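Methyltransferase 1 (Methanosarcina barkeri, PDB 2I2X) transfers the methyl group of methanol to the cob(I)amide cofactor carried by its partner corrinoid protein, an early step of methanogenesis from methanol. Local coordinates at the interface of chains A and B and the interface of chains A and C. Coordinates in Å, arbitrary orientation; residue numbers count along the deposited sequence, not the author numbering. Chains: chain A/B, Methyltransferase 1; chain C, Methyltransferase 1.

Contact 1: the interface of chains A and B. Residues chain A 72, 319-322, 328; chain B 292-295, 315-316, 318, 320, 329.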
ATOM      1  N   ARG A  72      15.235   0.133   3.522  1.00  8.64           N
ATOM      2  CA  ARG A  72      14.211  -0.645   4.173  1.00  7.64           C
ATOM      3  C   ARG A  72      14.556  -2.120   4.274  1.00  7.28           C
ATOM      4  O   ARG A  72      14.338  -2.735   5.309  1.00  7.39           O
ATOM      5  CB  ARG A  72      12.855  -0.499   3.491  1.00  7.45           C
ATOM      6  CG  ARG A  72      11.775  -1.149   4.368  1.00  8.09           C
ATOM      7  CD  ARG A  72      11.524  -0.275   5.654  1.00  9.65           C
ATOM      8  NE  ARG A  72      10.093  -0.168   5.722  1.00 11.91           N
ATOM      9  CZ  ARG A  72       9.393   0.942   5.776  1.00 11.89           C
ATOM     10  NH1 ARG A  72       9.962   2.114   5.914  1.00 12.42           N
ATOM     11  NH2 ARG A  72       8.085   0.843   5.753  1.00 14.74           N
ATOM     12  N   GLY A 319       4.903   9.987  -0.318  1.00  8.32           N
ATOM     13  CA  GLY A 319       4.888   9.748   1.136  1.00  7.36           C
ATOM     14  C   GLY A 319       3.626   9.042   1.624  1.00  7.86           C
ATOM     15  O   GLY A 319       2.534   9.347   1.141  1.00  8.40           O
ATOM     16  N   GLU A 320       3.776   8.080   2.543  1.00  7.54           N
ATOM     17  CA  GLU A 320       2.656   7.443   3.264  1.00  7.48           C
ATOM     18  C   GLU A 320       2.977   7.566   4.768  1.00  7.90           C
ATOM     19  O   GLU A 320       4.127   7.884   5.097  1.00  7.85           O
ATOM     20  CB  GLU A 320       2.578   5.937   2.933  1.00  7.51           C
ATOM     21  CG  GLU A 320       2.239   5.534   1.492  1.00  7.36           C
ATOM     22  CD  GLU A 320       0.921   6.090   0.975  1.00  8.04           C
ATOM     23  OE1 GLU A 320       0.044   6.447   1.792  1.00  9.87           O
ATOM     24  OE2 GLU A 320       0.772   6.202  -0.265  1.00  7.54           O
ATOM     25  N   PHE A 321       2.036   7.290   5.684  1.00  7.14           N
ATOM     26  CA  PHE A 321       2.397   7.378   7.104  1.00  7.91           C
ATOM     27  C   PHE A 321       3.638   6.530   7.450  1.00  8.76           C
ATOM     28  O   PHE A 321       4.406   6.903   8.351  1.00  9.56           O
ATOM     29  CB  PHE A 321       1.252   6.981   8.043  1.00  7.45           C
ATOM     30  CG  PHE A 321       0.003   7.840   7.921  1.00  7.34           C
ATOM     31  CD1 PHE A 321       0.079   9.217   7.615  1.00  5.88           C
ATOM     32  CD2 PHE A 321      -1.255   7.275   8.155  1.00  4.70           C
ATOM     33  CE1 PHE A 321      -1.104  10.007   7.526  1.00  6.68           C
ATOM     34  CE2 PHE A 321      -2.444   8.042   8.050  1.00  6.27           C
ATOM     35  CZ  PHE A 321      -2.370   9.414   7.743  1.00  5.47           C
ATOM     36  N   GLY A 322       3.835   5.405   6.733  1.00  8.79           N
ATOM     37  CA  GLY A 322       4.776   4.360   7.133  1.00  7.83           C
ATOM     38  C   GLY A 322       6.111   4.548   6.481  1.00  7.72           C
ATOM     39  O   GLY A 322       7.052   3.773   6.660  1.00  7.75           O
ATOM     40  N   CYS A 328       6.876   0.886   1.826  1.00  4.59           N
ATOM     41  CA  CYS A 328       5.745   0.133   2.353  1.00  5.26           C
ATOM     42  C   CYS A 328       5.525  -1.135   1.527  1.00  5.74           C
ATOM     43  O   CYS A 328       5.423  -2.221   2.082  1.00  5.37           O
ATOM     44  CB  CYS A 328       4.473   0.971   2.326  1.00  5.62           C
ATOM     45  SG  CYS A 328       4.651   2.628   2.989  1.00  6.17           S
TER
ATOM     46  N   THR B 292       2.081  -1.885   6.517  1.00  7.17           N
ATOM     47  CA  THR B 292       3.298  -1.081   6.215  1.00  6.92           C
ATOM     48  C   THR B 292       2.981   0.345   5.747  1.00  6.99           C
ATOM     49  O   THR B 292       3.824   1.265   5.831  1.00  6.58           O
ATOM     50  CB  THR B 292       4.154  -1.766   5.172  1.00  6.93           C
ATOM     51  OG1 THR B 292       3.321  -2.151   4.063  1.00  8.40           O
ATOM     52  CG2 THR B 292       4.792  -3.000   5.795  1.00  5.43           C
ATOM     53  N   CYS B 293       1.758   0.524   5.238  1.00  6.47           N
ATOM     54  CA  CYS B 293       1.236   1.851   4.987  1.00  5.68           C
ATOM     55  C   CYS B 293       1.329   2.746   6.269  1.00  5.43           C
ATOM     56  O   CYS B 293       1.461   3.982   6.181  1.00  4.87           O
ATOM     57  CB  CYS B 293      -0.201   1.767   4.443  1.00  5.20           C
ATOM     58  SG  CYS B 293      -1.389   0.712   5.408  1.00  4.34           S
ATOM     59  N   ALA B 294       1.272   2.133   7.449  1.00  5.30           N
ATOM     60  CA  ALA B 294       1.359   2.913   8.701  1.00  5.79           C
ATOM     61  C   ALA B 294       2.740   2.913   9.297  1.00  6.53           C
ATOM     62  O   ALA B 294       3.194   3.953   9.771  1.00  7.84           O
ATOM     63  CB  ALA B 294       0.365   2.448   9.721  1.00  5.15           C
ATOM     64  N   HIS B 295       3.422   1.766   9.292  1.00  6.85           N
ATOM     65  CA  HIS B 295       4.757   1.684   9.886  1.00  6.82           C
ATOM     66  C   HIS B 295       5.416   0.363   9.581  1.00  6.87           C
ATOM     67  O   HIS B 295       4.756  -0.630   9.282  1.00  7.26           O
ATOM     68  CB  HIS B 295       4.690   1.862  11.424  1.00  5.99           C
ATOM     69  CG  HIS B 295       3.705   0.947  12.089  1.00  6.63           C
ATOM     70  ND1 HIS B 295       4.018  -0.347  12.461  1.00  5.85           N
ATOM     71  CD2 HIS B 295       2.410   1.135  12.441  1.00  6.04           C
ATOM     72  CE1 HIS B 295       2.952  -0.927  12.983  1.00  3.34           C
ATOM     73  NE2 HIS B 295       1.965  -0.047  12.990  1.00  4.98           N
ATOM     74  N   VAL B 315      -3.892   4.464   7.014  1.00  8.31           N
ATOM     75  CA  VAL B 315      -3.330   4.996   5.777  1.00  8.09           C
ATOM     76  C   VAL B 315      -4.131   6.266   5.467  1.00  9.25           C
ATOM     77  O   VAL B 315      -5.361   6.285   5.656  1.00  9.75           O
ATOM     78  CB  VAL B 315      -3.479   3.981   4.610  1.00  8.14           C
ATOM     79  CG1 VAL B 315      -4.965   3.765   4.238  1.00  7.37           C
ATOM     80  CG2 VAL B 315      -2.650   4.390   3.370  1.00  7.26           C
ATOM     81  N   GLU B 316      -3.488   7.335   4.999  1.00  9.43           N
ATOM     82  CA  GLU B 316      -4.307   8.493   4.587  1.00  9.86           C
ATOM     83  C   GLU B 316      -5.233   8.083   3.432  1.00  9.44           C
ATOM     84  O   GLU B 316      -4.848   7.275   2.605  1.00  9.87           O
ATOM     85  CB  GLU B 316      -3.438   9.698   4.190  1.00  9.68           C
ATOM     86  CG  GLU B 316      -4.248  10.935   3.764  1.00 11.70           C
ATOM     87  CD  GLU B 316      -3.389  12.057   3.185  1.00 14.86           C
ATOM     88  OE1 GLU B 316      -3.271  13.084   3.878  1.00 17.90           O
ATOM     89  OE2 GLU B 316      -2.831  11.923   2.060  1.00 13.07           O
ATOM     90  N   HIS B 318      -6.366   8.690   0.031  1.00 10.04           N
ATOM     91  CA  HIS B 318      -6.026   9.411  -1.200  1.00  9.59           C
ATOM     92  C   HIS B 318      -5.867   8.458  -2.405  1.00  9.45           C
ATOM     93  O   HIS B 318      -5.947   7.237  -2.258  1.00  9.01           O
ATOM     94  CB  HIS B 318      -4.770  10.285  -1.016  1.00  9.65           C
ATOM     95  CG  HIS B 318      -3.509   9.514  -0.795  1.00 10.39           C
ATOM     96  ND1 HIS B 318      -2.753   9.633   0.359  1.00  9.41           N
ATOM     97  CD2 HIS B 318      -2.845   8.633  -1.594  1.00  8.89           C
ATOM     98  CE1 HIS B 318      -1.691   8.847   0.270  1.00  6.78           C
ATOM     99  NE2 HIS B 318      -1.733   8.218  -0.898  1.00  8.71           N
ATOM    100  N   GLU B 320      -4.372   6.219  -5.602  1.00  9.76           N
ATOM    101  CA  GLU B 320      -3.228   5.440  -6.089  1.00  8.84           C
ATOM    102  C   GLU B 320      -3.616   5.032  -7.493  1.00  8.33           C
ATOM    103  O   GLU B 320      -4.772   5.204  -7.878  1.00  7.58           O
ATOM    104  CB  GLU B 320      -3.035   4.201  -5.209  1.00  9.28           C
ATOM    105  CG  GLU B 320      -2.859   4.482  -3.702  1.00  9.50           C
ATOM    106  CD  GLU B 320      -1.490   5.055  -3.343  1.00 10.00           C
ATOM    107  OE1 GLU B 320      -0.551   4.954  -4.151  1.00 11.85           O
ATOM    108  OE2 GLU B 320      -1.346   5.614  -2.242  1.00 10.90           O
ATOM    109  N   TRP B 329      -5.568  -1.331   0.097  1.00  6.70           N
ATOM    110  CA  TRP B 329      -5.218  -2.111   1.301  1.00  5.66           C
ATOM    111  C   TRP B 329      -6.316  -3.075   1.772  1.00  5.66           C
ATOM    112  O   TRP B 329      -6.003  -4.147   2.322  1.00  6.63           O
ATOM    113  CB  TRP B 329      -4.715  -1.223   2.446  1.00  4.79           C
ATOM    114  CG  TRP B 329      -3.469  -0.504   2.099  1.00  4.71           C
ATOM    115  CD1 TRP B 329      -3.382   0.726   1.551  1.00  5.32           C
ATOM    116  CD2 TRP B 329      -2.120  -0.980   2.231  1.00  3.19           C
ATOM    117  NE1 TRP B 329      -2.067   1.068   1.339  1.00  6.78           N
ATOM    118  CE2 TRP B 329      -1.274   0.032   1.745  1.00  5.26           C
ATOM    119  CE3 TRP B 329      -1.556  -2.163   2.697  1.00  3.98           C
ATOM    120  CZ2 TRP B 329       0.106  -0.102   1.704  1.00  7.99           C
ATOM    121  CZ3 TRP B 329      -0.191  -2.306   2.677  1.00  7.14           C
ATOM    122  CH2 TRP B 329       0.637  -1.281   2.190  1.00 10.18           C
TER
HETATM  123  O   HOH W   1      -0.657   7.379   4.439  1.00  7.40           O
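Carboxylates and an imidazole gather at one end of this patch of the two-fold MtaB dimer interface. A:Glu320 and B:Glu320 reach toward each other tip to tip, both chains bent at chi2, and bring A:Glu320 OE2 within 3.0 Å of B:Glu320 OE2. B:His318 crosses A:Glu320 obliquely, its ring 28° from the carboxylate plane; its NE2 lies 3.3 Å from A:Glu320 OE2, which sits in the ring plane at the edge. A zinc ion is bound at His318 and Glu320 in this crystal, apart from the zinc site of Glu164, Cys220 and Cys269. It may come from crystallisation, and it probably explains why the two carboxylate oxygens can approach each other beside B:His318 NE2. The ring's other nitrogen is held from behind: ND1 donates to the anti lone pair of B:Glu316 OE2 at 2.9 Å, which fixes the ring's rotation and may make NE2 a better metal ligand.

Water 1 ties the chains together. It hydrogen-bonds A:Glu320 OE1 and A:Phe321 N, and across the interface the water oxygen lies 2.9 Å from B:Glu316 N, while sitting over one face of the A:Phe321 ring, toward the rim.

The A:Phe321 ring also makes an apolar contact. It lays CZ 3.7 Å from B:Glu316 CB, with CE2 turned to the backbone joining B:Val315 and B:Glu316.

At the far end, B:Thr292 OG1, in the crowded position between backbone N and carbonyl carbon (chi1 49°), donates to A:Cys328 O at 2.9 Å, approaching from above the carbonyl plane. Within chain A, A:Arg72 NH2 donates to A:Gly322 O at 3.2 Å, in the guanidinium plane but above the carbonyl plane, and probably steadies the 321-322 loop that meets chain B.

In the fold, chain A contributes strand 319-320, the following turn, the start of helix 325-345 and A:Arg72 from helix 55-76; chain B offers mainly loops, including B:Ala294, a residue of the corrinoid pocket.

Contact 2: the interface of chains A and C. Residues chain A 341-342, 345-346, 348; chain C 2-4, 8, 12.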
ATOM      1  N   ASN A 341       9.431 -18.697   1.550  1.00  5.38           N
ATOM      2  CA  ASN A 341      10.748 -19.303   1.705  1.00  5.43           C
ATOM      3  C   ASN A 341      10.828 -20.213   2.900  1.00  5.68           C
ATOM      4  O   ASN A 341      11.571 -21.180   2.861  1.00  6.05           O
ATOM      5  CB  ASN A 341      11.873 -18.269   1.706  1.00  5.01           C
ATOM      6  CG  ASN A 341      11.954 -17.479   0.400  1.00  7.38           C
ATOM      7  OD1 ASN A 341      11.402 -17.898  -0.657  1.00  8.57           O
ATOM      8  ND2 ASN A 341      12.669 -16.340   0.445  1.00  4.87           N
ATOM      9  N   THR A 342      10.050 -19.915   3.953  1.00  6.03           N
ATOM     10  CA  THR A 342       9.945 -20.770   5.151  1.00  5.36           C
ATOM     11  C   THR A 342       9.280 -22.122   4.819  1.00  5.77           C
ATOM     12  O   THR A 342       9.628 -23.165   5.394  1.00  6.30           O
ATOM     13  CB  THR A 342       9.104 -20.042   6.267  1.00  5.01           C
ATOM     14  OG1 THR A 342       9.732 -18.815   6.625  1.00  3.99           O
ATOM     15  CG2 THR A 342       8.951 -20.889   7.529  1.00  3.15           C
ATOM     16  N   GLU A 345      11.919 -24.155   3.093  1.00  5.96           N
ATOM     17  CA  GLU A 345      12.933 -24.628   4.002  1.00  6.62           C
ATOM     18  C   GLU A 345      12.430 -25.812   4.850  1.00  6.66           C
ATOM     19  O   GLU A 345      13.201 -26.687   5.250  1.00  6.66           O
ATOM     20  CB  GLU A 345      13.423 -23.451   4.859  1.00  6.68           C
ATOM     21  CG  GLU A 345      14.144 -22.402   4.012  1.00  7.97           C
ATOM     22  CD  GLU A 345      15.330 -22.985   3.218  1.00 10.21           C
ATOM     23  OE1 GLU A 345      16.077 -23.854   3.740  1.00 10.64           O
ATOM     24  OE2 GLU A 345      15.540 -22.546   2.083  1.00 11.67           O
ATOM     25  N   THR A 346      11.134 -25.848   5.090  1.00  6.28           N
ATOM     26  CA  THR A 346      10.578 -26.858   5.949  1.00  6.72           C
ATOM     27  C   THR A 346       9.819 -27.891   5.140  1.00  7.42           C
ATOM     28  O   THR A 346       9.123 -28.720   5.717  1.00  6.57           O
ATOM     29  CB  THR A 346       9.640 -26.238   7.029  1.00  7.24           C
ATOM     30  OG1 THR A 346       8.529 -25.551   6.396  1.00  6.61           O
ATOM     31  CG2 THR A 346      10.439 -25.296   7.933  1.00  5.05           C
ATOM     32  N   ASN A 348       7.292 -27.563   3.141  1.00  8.28           N
ATOM     33  CA  ASN A 348       5.856 -27.428   3.216  1.00  8.64           C
ATOM     34  C   ASN A 348       5.376 -26.598   2.074  1.00  8.32           C
ATOM     35  O   ASN A 348       4.220 -26.190   2.059  1.00  8.18           O
ATOM     36  CB  ASN A 348       5.398 -26.814   4.550  1.00  8.71           C
ATOM     37  CG  ASN A 348       5.504 -27.784   5.710  1.00  9.61           C
ATOM     38  OD1 ASN A 348       6.323 -27.598   6.614  1.00 12.71           O
ATOM     39  ND2 ASN A 348       4.660 -28.813   5.708  1.00  6.01           N
TER
ATOM     40  N   LEU C   2       6.919 -26.270  13.805  1.00 15.68           N
ATOM     41  CA  LEU C   2       8.077 -26.183  12.919  1.00 13.28           C
ATOM     42  C   LEU C   2       9.246 -25.443  13.503  1.00 11.81           C
ATOM     43  O   LEU C   2       9.063 -24.486  14.235  1.00 11.71           O
ATOM     44  CB  LEU C   2       7.690 -25.472  11.623  1.00 12.51           C
ATOM     45  CG  LEU C   2       6.536 -26.153  10.894  1.00 11.94           C
ATOM     46  CD1 LEU C   2       6.095 -25.298   9.694  1.00  8.85           C
ATOM     47  CD2 LEU C   2       6.864 -27.616  10.522  1.00  5.02           C
ATOM     48  N   ASP C   3      10.450 -25.882  13.155  1.00 10.63           N
ATOM     49  CA  ASP C   3      11.671 -25.089  13.386  1.00 10.17           C
ATOM     50  C   ASP C   3      12.620 -25.145  12.171  1.00  9.69           C
ATOM     51  O   ASP C   3      12.517 -26.054  11.350  1.00  8.74           O
ATOM     52  CB  ASP C   3      12.394 -25.530  14.668  1.00  9.30           C
ATOM     53  CG  ASP C   3      13.441 -24.538  15.121  1.00  9.56           C
ATOM     54  OD1 ASP C   3      14.475 -24.978  15.658  1.00 11.71           O
ATOM     55  OD2 ASP C   3      13.266 -23.318  14.947  1.00  8.57           O
ATOM     56  N   PHE C   4      13.526 -24.166  12.072  1.00  9.37           N
ATOM     57  CA  PHE C   4      14.591 -24.145  11.059  1.00  9.20           C
ATOM     58  C   PHE C   4      15.837 -24.981  11.427  1.00  9.26           C
ATOM     59  O   PHE C   4      16.159 -25.124  12.603  1.00 10.27           O
ATOM     60  CB  PHE C   4      15.087 -22.712  10.874  1.00  9.08           C
ATOM     61  CG  PHE C   4      14.183 -21.845  10.074  1.00  7.41           C
ATOM     62  CD1 PHE C   4      14.019 -20.517  10.421  1.00  4.95           C
ATOM     63  CD2 PHE C   4      13.492 -22.353   8.964  1.00  6.58           C
ATOM     64  CE1 PHE C   4      13.184 -19.681   9.659  1.00  6.14           C
ATOM     65  CE2 PHE C   4      12.642 -21.530   8.207  1.00  3.77           C
ATOM     66  CZ  PHE C   4      12.492 -20.201   8.549  1.00  2.75           C
ATOM     67  N   SER C   8      18.971 -23.181   6.910  1.00  7.09           N
ATOM     68  CA  SER C   8      17.693 -22.564   6.526  1.00  7.54           C
ATOM     69  C   SER C   8      17.519 -21.141   7.050  1.00  8.39           C
ATOM     70  O   SER C   8      17.235 -20.200   6.263  1.00  8.56           O
ATOM     71  CB  SER C   8      16.523 -23.388   7.023  1.00  7.33           C
ATOM     72  OG  SER C   8      16.322 -24.501   6.199  1.00  7.28           O
ATOM     73  N   VAL C  12      16.925 -17.571   5.094  1.00  8.63           N
ATOM     74  CA  VAL C  12      15.630 -16.869   5.179  1.00  7.20           C
ATOM     75  C   VAL C  12      15.716 -15.389   5.586  1.00  7.07           C
ATOM     76  O   VAL C  12      14.980 -14.557   5.061  1.00  8.06           O
ATOM     77  CB  VAL C  12      14.600 -17.645   6.060  1.00  7.09           C
ATOM     78  CG1 VAL C  12      13.359 -16.776   6.336  1.00  5.57           C
ATOM     79  CG2 VAL C  12      14.198 -18.954   5.390  1.00  4.15           C
TER
HETATM   80  O   HOH W   2      13.240 -14.713   2.843  1.00  2.00           O
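The bent chain of A:Glu345, with CG anti to the carbonyl carbon (chi1 -66°) and a further turn at chi2 (-56°), carries its carboxylate toward C:Ser8, whose OG is likewise anti to its carbonyl carbon, beside the backbone N (chi1 -78°). The hydroxyl OG of C:Ser8 donates at 2.6 Å to the anti lone pair of A:Glu345 OE1, the one away from the other oxygen. Alongside, the methyl CG2 of C:Val12 slides past A:Glu345 in the opposite direction and rests 3.7 Å from its CG.

C:Phe4 comes in at about a right angle to A:Thr342. The rim of its ring does the touching: CZ lies 3.7 Å from the methyl CG2 of A:Thr342, and the hydroxyl OG1 of that threonine sits in the ring plane at the edge. CE2 packs against A:Glu345 CB at 3.9 Å.

Further along, C:Leu2 points its methyl tips at the amide oxygen of A:Asn348, CD1 being 3.9 Å from OD1. A:Thr346 OG1 has two acceptors, A:Thr342 O at 2.8 Å and A:Asn348 OD1 at 3.0 Å, each met on an in-plane lone pair; its one hydrogen must be shared between them or alternate. Water 2 links A:Asn341 ND2 to C:Val12 O.

The patch joins the C-terminal end of MtaB helix 325-345 and the loop after it to the N-terminal tail and first helix, 6-12, of MtaC.

The long helix 325-345 of chain A runs between the two patches: A:Cys328 near its start belongs to contact 1, and A:Asn341, A:Thr342 and A:Glu345 at its end belong to contact 2. The centres of the C-alpha atoms of contacts 1 and 2 are about 29 Å apart, and they share no residue. One element of MtaB thus faces a loop of the other MtaB near its start and the N-terminus of MtaC at its end, so this helix links the dimer contact to partner docking, as far as these two patches go, in keeping with a heterotetramer of two MtaB and two MtaC. Whether a signal passes along it the structure alone does not show.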